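Local coordinates for protein LAR_0958 cell surface adhesin (PDB 4NG0) that acts as a cell-surface adhesin of Lactobacillus reuteri and probably attaches the bacterium to mucus through repeats of a ubiquitin-like beta-grasp fold, at residues Ala56-Leu61 with Ser86-Ile91; Ser8-Tyr13 with Thr90-Gly95; Ala18-Thr23 with Ala41-Asn46. One frame throughout, in Å; residues are numbered along the deposited sequence.

Interaction 1 of 3, residues Ala56-Leu61 with Ser86-Ile91; sequences AGKYTL and SYTYTI
Tyr59 and Tyr89 form a hydrogen-bonded antiparallel pair: Tyr59 N donates to Tyr89 O at 2.8 Å, and Tyr89 N returns a bond to Tyr59 O. Gly57 and Ile91 exchange two bonds in the same way. At the other end Leu61 N reaches Tyr87 O over a longer 3.2 Å, and a water takes the place of the direct return bond, donating to Leu61 O (2.7 Å) and accepting from Tyr87 N. The close packing lies on the face that carries the tyrosines, Leu61 and Ile91. Leu61 CD1 comes within 3.7 Å of Tyr87 CD1, the two side chains lying side by side and pointing the same way. Tyr59 chi1 (-55°) sets CG beside the backbone N; the ring then has Tyr89 O at its edge, and CE1 meets Ile91 CD1 at 4.0 Å. Tyr59 OH, bonded to Asp55 O, sits close to Gly57, which has no side chain to meet it. The opposite face is the looser, solvent side, with Lys58 exposed and Thr60, Thr88 and Thr90 partly so. Here an extended Lys58 lays CE 3.7 Å from Thr88 CG2, and the beta-branched threonines favour an extended backbone; Thr60 OG1 bonds Asn46 ND2. This antiparallel pairing of strands 57-63 and 83-92, one face turned to the core and the other to solvent, fits the ubiquitin-like beta-grasp fold.

Interaction 2 of 3, residues Ser8-Tyr13 with Thr90-Gly95; sequences SDSKTY and TINPLG
Lys11 and Asn92 share one of the straighter bonds of the contact, Asn92 N donating to Lys11 O at 2.8 Å with 167° at the hydrogen. Asn92 O in turn accepts from Tyr13 N, also at 2.8 Å and at 171°. Upstream the bonds are longer: Lys11 N to Thr90 O is 3.1 Å and Thr90 N to Asp9 O is 3.0 Å. Each strand thus gives and takes by turns, as parallel neighbours do. Waters join the polar side chains of the Thr12 and Asn92 face: one bridges Thr12 OG1 and Asn92 ND2, and another links Thr12 OG1 to Pro93 O. Small hydroxyl and amide groups suit this wet surface. On the other face Lys11 CG lies between the backbone N and the carbonyl carbon (chi1 69°), where it packs beside Ile91, 4.0 Å from Ile91 CG1; NZ makes a salt bridge with Asp14. Where strand 90-92 has ended, Leu94 points back to Thr12, CD1 3.8 Å from Thr12 CG2, the side chains crossing at about a right angle. Leu94 CB also meets the edge of the Tyr13 ring, at 4.1 Å from CD2. This parallel pairing of the first and last strands is the central feature of the beta-grasp sheet.

Interaction 3 of 3, residues Ala18-Thr23 with Ala41-Asn46; sequences ANFEPT and ADFTWN
Phe20 drives the end of its ring against Phe43, with CE2 3.4 Å from Phe43 CD1. Its CZ stands 3.5 Å above the Phe43 ring plane, offset toward the rim, and the two planes are inclined obliquely at 53°. Phe20 CG is anti to the backbone N (chi1 165°), and from there the ring reaches Phe43. Behind it Pro22 folds back: Pro22 N lies 3.8 Å above one face of the Phe20 ring, and Pro22 CB comes only loosely near Phe43 CE1, so that the Phe20 ring has Pro22 over one face and Phe43 against its CE2 and CZ. The six-membered ring of Trp45 meets two smaller bumps obliquely, Ala18 CB at 3.7 Å from CH2 and Phe20 CB at 3.9 Å from CZ2. A methyl group suits Ala18, because the indole and the side chains of Tyr89 and Ile91 all close in on it. The polar side of the indole is served by one water in its plane, which accepts from Trp45 NE1 (3.1 Å) and Phe20 N (3.0 Å) and donates to Ala18 O (2.8 Å), binding loop to strand where no direct hydrogen bond crosses. Edge-to-face pairs join Phe20 with Tyr87 and Trp45 with Tyr89. Such interlocked aromatic residues, contributed by a loop and an outer strand, form part of the hydrophobic core packed against one face of the sheet in this beta-grasp domain.

In the fold
Strand 83-92 joins the first two contacts, pairing antiparallel with 57-63 in interaction 1 and parallel with 3-12 in interaction 2; their centres are about 9 Å apart and they share Thr90 and Ile91. Interaction 3, its centre about 10 Å from that of interaction 1, packs the loop 18-23 on the outer strand 43-45, which borders strand 57-63 of interaction 1. Tyr89 CG packs 3.6 Å from Trp45 CH2. The centres of interactions 2 and 3 are about 15 Å apart, the two meeting through Ala18, whose CB is 4.1 Å from Ile91 CD1. Interaction 2 is a surface contact centred about 16 Å from the chain's centre, interaction 3 a buried one about 5 Å from it.

Interaction 1 of 3, residues Ala56-Leu61 with Ser86-Ile91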
loop_
_atom_site.group_PDB
_atom_site.type_symbol
_atom_site.label_atom_id
_atom_site.label_comp_id
_atom_site.label_asym_id
_atom_site.label_seq_id
_atom_site.Cartn_x
_atom_site.Cartn_y
_atom_site.Cartn_z
ATOM N N ALA A 56 -14.110 6.939 9.883
ATOM C CA ALA A 56 -14.710 5.997 8.948
ATOM C C ALA A 56 -14.704 6.595 7.559
ATOM O O ALA A 56 -14.964 7.781 7.374
ATOM C CB ALA A 56 -16.126 5.652 9.368
ATOM N N GLY A 57 -14.389 5.761 6.577
ATOM C CA GLY A 57 -14.268 6.224 5.216
ATOM C C GLY A 57 -13.562 5.202 4.360
ATOM O O GLY A 57 -13.071 4.180 4.862
ATOM N N LYS A 58 -13.523 5.481 3.061
ATOM C CA LYS A 58 -12.825 4.645 2.095
ATOM C C LYS A 58 -11.616 5.419 1.595
ATOM O O LYS A 58 -11.755 6.546 1.106
ATOM C CB LYS A 58 -13.750 4.289 0.922
ATOM C CG LYS A 58 -13.165 3.267 -0.055
ATOM C CD LYS A 58 -14.146 3.001 -1.198
ATOM C CE LYS A 58 -13.520 2.166 -2.300
ATOM N NZ LYS A 58 -14.418 2.046 -3.484
ATOM N N TYR A 59 -10.436 4.817 1.730
ATOM C CA TYR A 59 -9.174 5.486 1.433
ATOM C C TYR A 59 -8.328 4.661 0.481
ATOM O O TYR A 59 -8.558 3.460 0.314
ATOM C CB TYR A 59 -8.380 5.675 2.736
ATOM C CG TYR A 59 -9.146 6.412 3.804
ATOM C CD1 TYR A 59 -9.848 5.731 4.797
ATOM C CD2 TYR A 59 -9.180 7.791 3.810
ATOM C CE1 TYR A 59 -10.555 6.414 5.769
ATOM C CE2 TYR A 59 -9.890 8.497 4.785
ATOM C CZ TYR A 59 -10.566 7.798 5.762
ATOM O OH TYR A 59 -11.269 8.481 6.742
ATOM N N THR A 60 -7.324 5.287 -0.125
ATOM C CA THR A 60 -6.333 4.541 -0.892
ATOM C C THR A 60 -4.920 4.881 -0.461
ATOM O O THR A 60 -4.680 5.907 0.174
ATOM C CB THR A 60 -6.455 4.772 -2.417
ATOM O OG1 THR A 60 -6.168 6.140 -2.726
ATOM C CG2 THR A 60 -7.845 4.430 -2.903
ATOM N N LEU A 61 -3.988 3.995 -0.792
ATOM C CA LEU A 61 -2.567 4.262 -0.644
ATOM C C LEU A 61 -1.896 3.991 -1.973
ATOM O O LEU A 61 -2.383 3.180 -2.760
ATOM C CB LEU A 61 -1.927 3.358 0.405
ATOM C CG LEU A 61 -2.353 3.597 1.850
ATOM C CD1 LEU A 61 -3.449 2.605 2.256
ATOM C CD2 LEU A 61 -1.147 3.497 2.773
ATOM N N SER A 86 -3.069 -0.124 -7.404
ATOM C CA SER A 86 -4.184 0.449 -6.668
ATOM C C SER A 86 -4.306 -0.315 -5.358
ATOM O O SER A 86 -4.114 -1.519 -5.328
ATOM C CB SER A 86 -5.480 0.324 -7.486
ATOM O OG SER A 86 -6.605 0.841 -6.781
ATOM N N TYR A 87 -4.614 0.386 -4.271
ATOM C CA TYR A 87 -4.769 -0.273 -2.981
ATOM C C TYR A 87 -5.826 0.464 -2.180
ATOM O O TYR A 87 -5.755 1.676 -2.041
ATOM C CB TYR A 87 -3.445 -0.305 -2.204
ATOM C CG TYR A 87 -3.563 -1.071 -0.906
ATOM C CD1 TYR A 87 -4.074 -0.467 0.241
ATOM C CD2 TYR A 87 -3.193 -2.406 -0.835
ATOM C CE1 TYR A 87 -4.206 -1.171 1.414
ATOM C CE2 TYR A 87 -3.317 -3.121 0.336
ATOM C CZ TYR A 87 -3.830 -2.496 1.460
ATOM O OH TYR A 87 -3.955 -3.198 2.635
ATOM N N THR A 88 -6.803 -0.265 -1.659
ATOM C CA THR A 88 -7.913 0.364 -0.946
ATOM C C THR A 88 -8.012 -0.074 0.515
ATOM O O THR A 88 -8.043 -1.270 0.820
ATOM C CB THR A 88 -9.255 0.067 -1.649
ATOM O OG1 THR A 88 -9.192 0.550 -2.998
ATOM C CG2 THR A 88 -10.408 0.768 -0.928
ATOM N N TYR A 89 -8.079 0.901 1.417
ATOM C CA TYR A 89 -8.199 0.632 2.849
ATOM C C TYR A 89 -9.472 1.290 3.342
ATOM O O TYR A 89 -9.656 2.501 3.163
ATOM C CB TYR A 89 -6.995 1.197 3.628
ATOM C CG TYR A 89 -6.924 0.663 5.051
ATOM C CD1 TYR A 89 -7.839 1.092 6.025
ATOM C CD2 TYR A 89 -5.979 -0.290 5.418
ATOM C CE1 TYR A 89 -7.807 0.602 7.301
ATOM C CE2 TYR A 89 -5.943 -0.790 6.715
ATOM C CZ TYR A 89 -6.863 -0.339 7.648
ATOM O OH TYR A 89 -6.841 -0.827 8.939
ATOM N N THR A 90 -10.355 0.500 3.954
ATOM C CA THR A 90 -11.611 1.029 4.472
ATOM C C THR A 90 -11.657 1.021 5.994
ATOM O O THR A 90 -11.330 0.022 6.634
ATOM C CB THR A 90 -12.797 0.201 3.937
ATOM O OG1 THR A 90 -12.774 0.231 2.505
ATOM C CG2 THR A 90 -14.131 0.748 4.429
ATOM N N ILE A 91 -12.074 2.142 6.581
ATOM C CA ILE A 91 -12.399 2.149 7.999
ATOM C C ILE A 91 -13.926 2.129 8.078
ATOM O O ILE A 91 -14.592 3.039 7.604
ATOM C CB ILE A 91 -11.833 3.389 8.711
ATOM C CG1 ILE A 91 -10.308 3.411 8.619
ATOM C CG2 ILE A 91 -12.260 3.402 10.171
ATOM C CD1 ILE A 91 -9.676 4.662 9.257
HETATM O O HOH W 1 -4.132 3.371 -4.796
#

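Interaction 2 of 3, residues Ser8-Tyr13 with Thr90-Gly95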
loop_
_atom_site.group_PDB
_atom_site.type_symbol
_atom_site.label_atom_id
_atom_site.label_comp_id
_atom_site.label_asym_id
_atom_site.label_seq_id
_atom_site.Cartn_x
_atom_site.Cartn_y
_atom_site.Cartn_z
ATOM N N SER A 8 -6.230 -4.889 -0.536
ATOM C CA SER A 8 -7.189 -4.174 0.284
ATOM C C SER A 8 -7.139 -4.678 1.707
ATOM O O SER A 8 -6.636 -5.764 1.977
ATOM C CB SER A 8 -8.604 -4.332 -0.272
ATOM O OG SER A 8 -8.986 -5.699 -0.283
ATOM N N ASP A 9 -7.663 -3.861 2.614
ATOM C CA ASP A 9 -7.704 -4.175 4.038
ATOM C C ASP A 9 -8.733 -3.250 4.657
ATOM O O ASP A 9 -9.219 -2.313 4.015
ATOM C CB ASP A 9 -6.323 -3.944 4.655
ATOM C CG ASP A 9 -6.136 -4.620 6.005
ATOM O OD1 ASP A 9 -7.022 -5.368 6.469
ATOM O OD2 ASP A 9 -5.058 -4.398 6.602
ATOM N N SER A 10 -9.085 -3.540 5.902
ATOM C CA SER A 10 -10.052 -2.726 6.613
ATOM C C SER A 10 -9.945 -2.914 8.113
ATOM O O SER A 10 -9.352 -3.889 8.604
ATOM C CB SER A 10 -11.484 -3.030 6.153
ATOM O OG SER A 10 -11.867 -4.346 6.519
ATOM N N LYS A 11 -10.515 -1.955 8.832
ATOM C CA LYS A 11 -10.721 -2.076 10.270
ATOM C C LYS A 11 -12.053 -1.446 10.620
ATOM O O LYS A 11 -12.634 -0.688 9.834
ATOM C CB LYS A 11 -9.628 -1.342 11.066
ATOM C CG LYS A 11 -9.713 0.177 10.936
ATOM C CD LYS A 11 -8.571 0.939 11.624
ATOM C CE LYS A 11 -8.857 1.182 13.096
ATOM N NZ LYS A 11 -7.740 1.916 13.776
ATOM N N THR A 12 -12.526 -1.748 11.822
ATOM C CA THR A 12 -13.643 -1.016 12.403
ATOM C C THR A 12 -13.106 0.212 13.145
ATOM O O THR A 12 -12.102 0.134 13.858
ATOM C CB THR A 12 -14.436 -1.915 13.368
ATOM O OG1 THR A 12 -14.984 -3.018 12.630
ATOM C CG2 THR A 12 -15.561 -1.166 14.031
ATOM N N TYR A 13 -13.774 1.345 12.951
ATOM C CA TYR A 13 -13.441 2.577 13.669
ATOM C C TYR A 13 -13.229 2.318 15.161
ATOM O O TYR A 13 -14.054 1.662 15.809
ATOM C CB TYR A 13 -14.582 3.588 13.518
ATOM C CG TYR A 13 -14.413 4.820 14.374
ATOM C CD1 TYR A 13 -13.602 5.859 13.953
ATOM C CD2 TYR A 13 -15.056 4.933 15.602
ATOM C CE1 TYR A 13 -13.437 7.002 14.740
ATOM C CE2 TYR A 13 -14.898 6.065 16.397
ATOM C CZ TYR A 13 -14.086 7.092 15.950
ATOM O OH TYR A 13 -13.923 8.217 16.737
ATOM N N THR A 90 -10.355 0.500 3.954
ATOM C CA THR A 90 -11.611 1.029 4.472
ATOM C C THR A 90 -11.657 1.021 5.994
ATOM O O THR A 90 -11.330 0.022 6.634
ATOM C CB THR A 90 -12.797 0.201 3.937
ATOM O OG1 THR A 90 -12.774 0.231 2.505
ATOM C CG2 THR A 90 -14.131 0.748 4.429
ATOM N N ILE A 91 -12.074 2.142 6.581
ATOM C CA ILE A 91 -12.399 2.149 7.999
ATOM C C ILE A 91 -13.926 2.129 8.078
ATOM O O ILE A 91 -14.592 3.039 7.604
ATOM C CB ILE A 91 -11.833 3.389 8.711
ATOM C CG1 ILE A 91 -10.308 3.411 8.619
ATOM C CG2 ILE A 91 -12.260 3.402 10.171
ATOM C CD1 ILE A 91 -9.676 4.662 9.257
ATOM N N ASN A 92 -14.477 1.060 8.637
ATOM C CA ASN A 92 -15.920 0.927 8.747
ATOM C C ASN A 92 -16.433 1.586 10.022
ATOM O O ASN A 92 -15.735 1.588 11.034
ATOM C CB ASN A 92 -16.303 -0.554 8.714
ATOM C CG ASN A 92 -16.065 -1.181 7.355
ATOM O OD1 ASN A 92 -16.603 -0.711 6.355
ATOM N ND2 ASN A 92 -15.237 -2.212 7.308
ATOM N N PRO A 93 -17.651 2.145 9.997
ATOM C CA PRO A 93 -18.183 2.743 11.229
ATOM C C PRO A 93 -18.363 1.687 12.315
ATOM O O PRO A 93 -18.567 0.507 12.011
ATOM C CB PRO A 93 -19.549 3.298 10.804
ATOM C CG PRO A 93 -19.485 3.421 9.303
ATOM C CD PRO A 93 -18.559 2.321 8.849
ATOM N N LEU A 94 -18.290 2.117 13.568
ATOM C CA LEU A 94 -18.463 1.231 14.713
ATOM C C LEU A 94 -19.933 1.088 15.054
ATOM O O LEU A 94 -20.624 2.083 15.283
ATOM C CB LEU A 94 -17.711 1.813 15.915
ATOM C CG LEU A 94 -17.921 1.129 17.269
ATOM C CD1 LEU A 94 -17.525 -0.329 17.207
ATOM C CD2 LEU A 94 -17.124 1.863 18.351
ATOM N N GLY A 95 -20.404 -0.156 15.068
ATOM C CA GLY A 95 -21.783 -0.430 15.442
ATOM C C GLY A 95 -22.039 -0.171 16.913
ATOM O O GLY A 95 -21.324 -0.679 17.778
HETATM O O HOH W 2 -11.035 -1.718 1.465
HETATM O O HOH W 3 -14.720 -3.580 9.854
HETATM O O HOH W 4 -17.720 -2.039 11.761
#

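Interaction 3 of 3, residues Ala18-Thr23 with Ala41-Asn46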
loop_
_atom_site.group_PDB
_atom_site.type_symbol
_atom_site.label_atom_id
_atom_site.label_comp_id
_atom_site.label_asym_id
_atom_site.label_seq_id
_atom_site.Cartn_x
_atom_site.Cartn_y
_atom_site.Cartn_z
ATOM N N ALA A 18 -5.428 4.181 11.314
ATOM C CA ALA A 18 -5.273 2.886 10.655
ATOM C C ALA A 18 -3.813 2.478 10.526
ATOM O O ALA A 18 -2.945 3.314 10.285
ATOM C CB ALA A 18 -5.913 2.927 9.274
ATOM N N ASN A 19 -3.564 1.181 10.645
ATOM C CA ASN A 19 -2.231 0.627 10.464
ATOM C C ASN A 19 -2.156 -0.129 9.148
ATOM O O ASN A 19 -2.620 -1.271 9.054
ATOM C CB ASN A 19 -1.899 -0.339 11.602
ATOM C CG ASN A 19 -1.753 0.354 12.949
ATOM O OD1 ASN A 19 -1.167 1.431 13.051
ATOM N ND2 ASN A 19 -2.270 -0.281 13.995
ATOM N N PHE A 20 -1.573 0.510 8.140
ATOM C CA PHE A 20 -1.370 -0.124 6.848
ATOM C C PHE A 20 -0.351 -1.243 6.972
ATOM O O PHE A 20 0.715 -1.059 7.566
ATOM C CB PHE A 20 -0.888 0.917 5.840
ATOM C CG PHE A 20 -0.313 0.328 4.585
ATOM C CD1 PHE A 20 -1.146 -0.231 3.628
ATOM C CD2 PHE A 20 1.056 0.357 4.345
ATOM C CE1 PHE A 20 -0.632 -0.781 2.453
ATOM C CE2 PHE A 20 1.587 -0.183 3.159
ATOM C CZ PHE A 20 0.742 -0.753 2.216
ATOM N N GLU A 21 -0.676 -2.398 6.399
ATOM C CA GLU A 21 0.205 -3.565 6.438
ATOM C C GLU A 21 0.697 -3.908 5.031
ATOM O O GLU A 21 -0.067 -4.383 4.203
ATOM C CB GLU A 21 -0.542 -4.765 7.018
ATOM C CG GLU A 21 -1.047 -4.585 8.450
ATOM C CD GLU A 21 0.069 -4.607 9.486
ATOM O OE1 GLU A 21 1.213 -4.974 9.136
ATOM O OE2 GLU A 21 -0.201 -4.250 10.654
ATOM N N PRO A 22 1.986 -3.671 4.748
ATOM C CA PRO A 22 2.492 -3.877 3.388
ATOM C C PRO A 22 2.418 -5.335 2.916
ATOM O O PRO A 22 2.401 -5.574 1.710
ATOM C CB PRO A 22 3.952 -3.400 3.479
ATOM C CG PRO A 22 4.288 -3.468 4.930
ATOM C CD PRO A 22 3.019 -3.135 5.649
ATOM N N THR A 23 2.343 -6.288 3.836
ATOM C CA THR A 23 2.221 -7.688 3.413
ATOM C C THR A 23 0.849 -8.041 2.829
ATOM O O THR A 23 0.672 -9.122 2.274
ATOM C CB THR A 23 2.583 -8.688 4.548
ATOM O OG1 THR A 23 1.699 -8.505 5.656
ATOM C CG2 THR A 23 4.027 -8.492 5.002
ATOM N N ALA A 41 6.590 2.615 5.168
ATOM C CA ALA A 41 7.132 3.899 4.721
ATOM C C ALA A 41 7.177 4.017 3.198
ATOM O O ALA A 41 7.364 5.107 2.651
ATOM C CB ALA A 41 8.521 4.119 5.307
ATOM N N ASP A 42 7.000 2.891 2.517
ATOM C CA ASP A 42 7.127 2.870 1.068
ATOM C C ASP A 42 5.818 3.192 0.352
ATOM O O ASP A 42 5.776 3.253 -0.875
ATOM C CB ASP A 42 7.677 1.518 0.614
ATOM C CG ASP A 42 9.133 1.334 0.988
ATOM O OD1 ASP A 42 9.893 2.320 0.901
ATOM O OD2 ASP A 42 9.513 0.209 1.365
ATOM N N PHE A 43 4.758 3.402 1.133
ATOM C CA PHE A 43 3.447 3.733 0.593
ATOM C C PHE A 43 2.944 4.981 1.288
ATOM O O PHE A 43 3.205 5.185 2.471
ATOM C CB PHE A 43 2.448 2.586 0.822
ATOM C CG PHE A 43 2.799 1.307 0.107
ATOM C CD1 PHE A 43 3.770 0.453 0.612
ATOM C CD2 PHE A 43 2.139 0.955 -1.060
ATOM C CE1 PHE A 43 4.092 -0.737 -0.047
ATOM C CE2 PHE A 43 2.453 -0.234 -1.721
ATOM C CZ PHE A 43 3.430 -1.062 -1.218
ATOM N N THR A 44 2.231 5.806 0.540
ATOM C CA THR A 44 1.664 7.036 1.085
ATOM C C THR A 44 0.142 6.986 1.069
ATOM O O THR A 44 -0.464 6.617 0.067
ATOM C CB THR A 44 2.159 8.245 0.283
ATOM O OG1 THR A 44 3.571 8.361 0.472
ATOM C CG2 THR A 44 1.496 9.544 0.745
ATOM N N TRP A 45 -0.471 7.344 2.193
ATOM C CA TRP A 45 -1.913 7.510 2.257
ATOM C C TRP A 45 -2.357 8.689 1.408
ATOM O O TRP A 45 -1.802 9.788 1.533
ATOM C CB TRP A 45 -2.326 7.793 3.696
ATOM C CG TRP A 45 -2.270 6.607 4.614
ATOM C CD1 TRP A 45 -1.234 6.230 5.413
ATOM C CD2 TRP A 45 -3.328 5.667 4.853
ATOM N NE1 TRP A 45 -1.569 5.095 6.124
ATOM C CE2 TRP A 45 -2.859 4.745 5.810
ATOM C CE3 TRP A 45 -4.630 5.525 4.352
ATOM C CZ2 TRP A 45 -3.644 3.677 6.272
ATOM C CZ3 TRP A 45 -5.411 4.470 4.811
ATOM C CH2 TRP A 45 -4.917 3.561 5.762
ATOM N N ASN A 46 -3.380 8.481 0.588
ATOM C CA ASN A 46 -3.911 9.531 -0.271
ATOM C C ASN A 46 -4.998 10.310 0.466
ATOM O O ASN A 46 -6.155 10.375 0.059
ATOM C CB ASN A 46 -4.397 8.923 -1.596
ATOM C CG ASN A 46 -3.247 8.319 -2.414
ATOM O OD1 ASN A 46 -2.189 8.936 -2.578
ATOM N ND2 ASN A 46 -3.450 7.108 -2.927
HETATM O O HOH W 5 -0.791 3.331 8.532
#